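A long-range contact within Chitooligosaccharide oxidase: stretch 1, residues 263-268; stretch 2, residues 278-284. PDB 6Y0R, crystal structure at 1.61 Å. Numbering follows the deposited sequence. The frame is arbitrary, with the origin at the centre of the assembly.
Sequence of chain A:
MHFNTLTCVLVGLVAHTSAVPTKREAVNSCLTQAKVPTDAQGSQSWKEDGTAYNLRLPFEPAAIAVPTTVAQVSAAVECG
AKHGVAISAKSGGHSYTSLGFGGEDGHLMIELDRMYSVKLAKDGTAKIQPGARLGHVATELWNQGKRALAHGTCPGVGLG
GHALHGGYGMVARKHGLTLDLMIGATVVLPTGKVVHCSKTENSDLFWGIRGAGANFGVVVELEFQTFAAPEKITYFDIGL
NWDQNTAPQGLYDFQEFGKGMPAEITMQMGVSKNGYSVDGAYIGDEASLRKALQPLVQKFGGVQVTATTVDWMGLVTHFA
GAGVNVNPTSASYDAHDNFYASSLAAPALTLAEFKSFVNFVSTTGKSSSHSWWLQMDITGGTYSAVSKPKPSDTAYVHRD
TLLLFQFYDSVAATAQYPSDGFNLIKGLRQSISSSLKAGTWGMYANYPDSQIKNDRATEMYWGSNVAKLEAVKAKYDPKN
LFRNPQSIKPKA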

# COMPACT_ATOMS: atom_id res chain seq x y z
N ALA A 263 1.59 21.05 5.77
CA ALA A 263 0.82 19.87 5.31
C ALA A 263 0.82 19.80 3.77
O ALA A 263 0.66 18.70 3.24
CB ALA A 263 -0.59 19.93 5.85
N GLU A 264 0.89 20.94 3.08
CA GLU A 264 0.87 20.98 1.59
C GLU A 264 2.06 20.26 0.96
O GLU A 264 1.99 20.06 -0.27
CB GLU A 264 0.87 22.45 1.13
CG GLU A 264 -0.48 23.10 1.33
CD GLU A 264 -0.87 23.46 2.76
OE1 GLU A 264 0.04 23.62 3.61
OE2 GLU A 264 -2.09 23.53 3.02
N ILE A 265 3.13 19.93 1.72
CA ILE A 265 4.29 19.20 1.15
C ILE A 265 4.22 17.73 1.58
O ILE A 265 4.08 17.47 2.74
CB ILE A 265 5.63 19.79 1.59
CG1 ILE A 265 5.80 21.27 1.26
CG2 ILE A 265 6.75 18.95 1.01
CD1 ILE A 265 7.02 21.84 1.84
N THR A 266 4.34 16.80 0.63
CA THR A 266 4.65 15.39 0.88
C THR A 266 5.91 15.09 0.07
O THR A 266 5.95 15.47 -1.10
CB THR A 266 3.47 14.47 0.58
OG1 THR A 266 2.32 14.80 1.38
CG2 THR A 266 3.84 13.02 0.83
N MET A 267 6.93 14.52 0.69
CA MET A 267 8.15 14.27 -0.08
C MET A 267 8.92 13.10 0.49
O MET A 267 8.62 12.63 1.63
CB MET A 267 9.05 15.50 -0.14
CG MET A 267 9.62 15.94 1.14
SD MET A 267 10.58 17.48 0.75
CE MET A 267 11.30 17.05 -0.82
N GLN A 268 9.85 12.65 -0.32
CA GLN A 268 10.64 11.45 -0.01
C GLN A 268 12.07 11.59 -0.53
O GLN A 268 12.32 12.33 -1.49
CB GLN A 268 9.91 10.24 -0.59
CG GLN A 268 9.82 10.29 -2.09
CD GLN A 268 8.98 9.18 -2.69
OE1 GLN A 268 8.54 8.25 -2.01
NE2 GLN A 268 8.67 9.35 -3.97
N VAL A 278 15.76 13.91 -3.87
CA VAL A 278 14.46 14.24 -3.24
C VAL A 278 13.39 14.29 -4.33
O VAL A 278 13.66 14.84 -5.42
CB VAL A 278 14.55 15.55 -2.45
CG1 VAL A 278 13.18 15.96 -1.98
CG2 VAL A 278 15.54 15.45 -1.31
N ASP A 279 12.21 13.72 -4.07
CA ASP A 279 11.05 13.99 -4.95
C ASP A 279 9.82 14.20 -4.09
O ASP A 279 9.72 13.65 -3.00
CB ASP A 279 10.82 12.93 -6.02
CG ASP A 279 10.27 11.68 -5.45
OD1 ASP A 279 11.11 10.87 -4.99
OD2 ASP A 279 9.00 11.53 -5.50
N GLY A 280 8.90 15.03 -4.56
CA GLY A 280 7.71 15.29 -3.77
C GLY A 280 6.66 16.04 -4.56
O GLY A 280 6.87 16.31 -5.77
N ALA A 281 5.59 16.40 -3.87
CA ALA A 281 4.51 17.22 -4.44
C ALA A 281 4.09 18.27 -3.44
O ALA A 281 4.09 18.02 -2.25
CB ALA A 281 3.32 16.39 -4.83
N TYR A 282 3.68 19.42 -3.97
CA TYR A 282 3.30 20.59 -3.16
C TYR A 282 1.93 21.09 -3.64
O TYR A 282 1.78 21.42 -4.82
CB TYR A 282 4.36 21.67 -3.29
CG TYR A 282 4.00 22.97 -2.60
CD1 TYR A 282 4.22 23.11 -1.24
CD2 TYR A 282 3.50 24.04 -3.32
CE1 TYR A 282 3.91 24.29 -0.57
CE2 TYR A 282 3.18 25.22 -2.66
CZ TYR A 282 3.39 25.35 -1.30
OH TYR A 282 3.07 26.52 -0.65
N ILE A 283 0.95 21.14 -2.76
CA ILE A 283 -0.38 21.66 -3.14
C ILE A 283 -0.25 23.19 -3.20
O ILE A 283 -0.16 23.87 -2.16
CB ILE A 283 -1.48 21.20 -2.20
CG1 ILE A 283 -1.58 19.68 -2.18
CG2 ILE A 283 -2.83 21.79 -2.60
CD1 ILE A 283 -2.34 19.20 -1.00
N GLY A 284 -0.17 23.71 -4.40
CA GLY A 284 0.08 25.13 -4.65
C GLY A 284 0.98 25.31 -5.85
O GLY A 284 1.30 24.31 -6.54

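Two strands of chitooligosaccharide oxidase pair antiparallel, their directions 163° apart; the two stretches that contain them bury 517 Å², both sides summed. The backbone ladder fixes the register. Thr266 and Ala281 exchange two hydrogen bonds (Thr266 N to Ala281 O, 3.1 Å; Ala281 N to Thr266 O, 2.9 Å), and Gln268 and Asp279 do the same (Gln268 N to Asp279 O and Asp279 N to Gln268 O, both 2.9 Å). Just before the first strand, Glu264 O accepts from Ile283 N at 2.9 Å and also receives a CA-H...O contact from Tyr282 CA at 3.2 Å.

The only side-chain hydrogen bond across the contact joins Gln268 and Asp279, which are paired across the ladder and project from the same face. Both have chi1 in p. Gln268 then extends through chi2 in t, and its amide reaches the carboxylate: Gln268 NE2 donates to Asp279 OD2 at 2.7 Å. The ends of both side chains thus come nearer to the opposing strand than their CA-to-CB directions alone suggest.

Ile265 and Tyr282 occupy the other face. With Ile265 in m, t and Tyr282 chi1 in t, Ile265 CG1 packs at the edge of the ring, near its plane, 3.5 Å from Tyr282 CD1. Glu264 starts toward the second strand, its CB 3.9 Å from Tyr282 CE1, but its m, p conformation leads the end away, and OE2 is hydrogen-bonded elsewhere in the structure.

Met267 shares the face of Ile265 and lies across from Gly280, where the CA atoms of the two residues approach to 3.9 Å. This spacing leaves no room for a side chain at Gly280: an ideal CB would lie 2.6 Å from both Met267 CB and Thr266 O. Met267 itself adopts p, t, m, carrying its CE toward Val278 CG1; their modelled 2.5 Å separation is a clash.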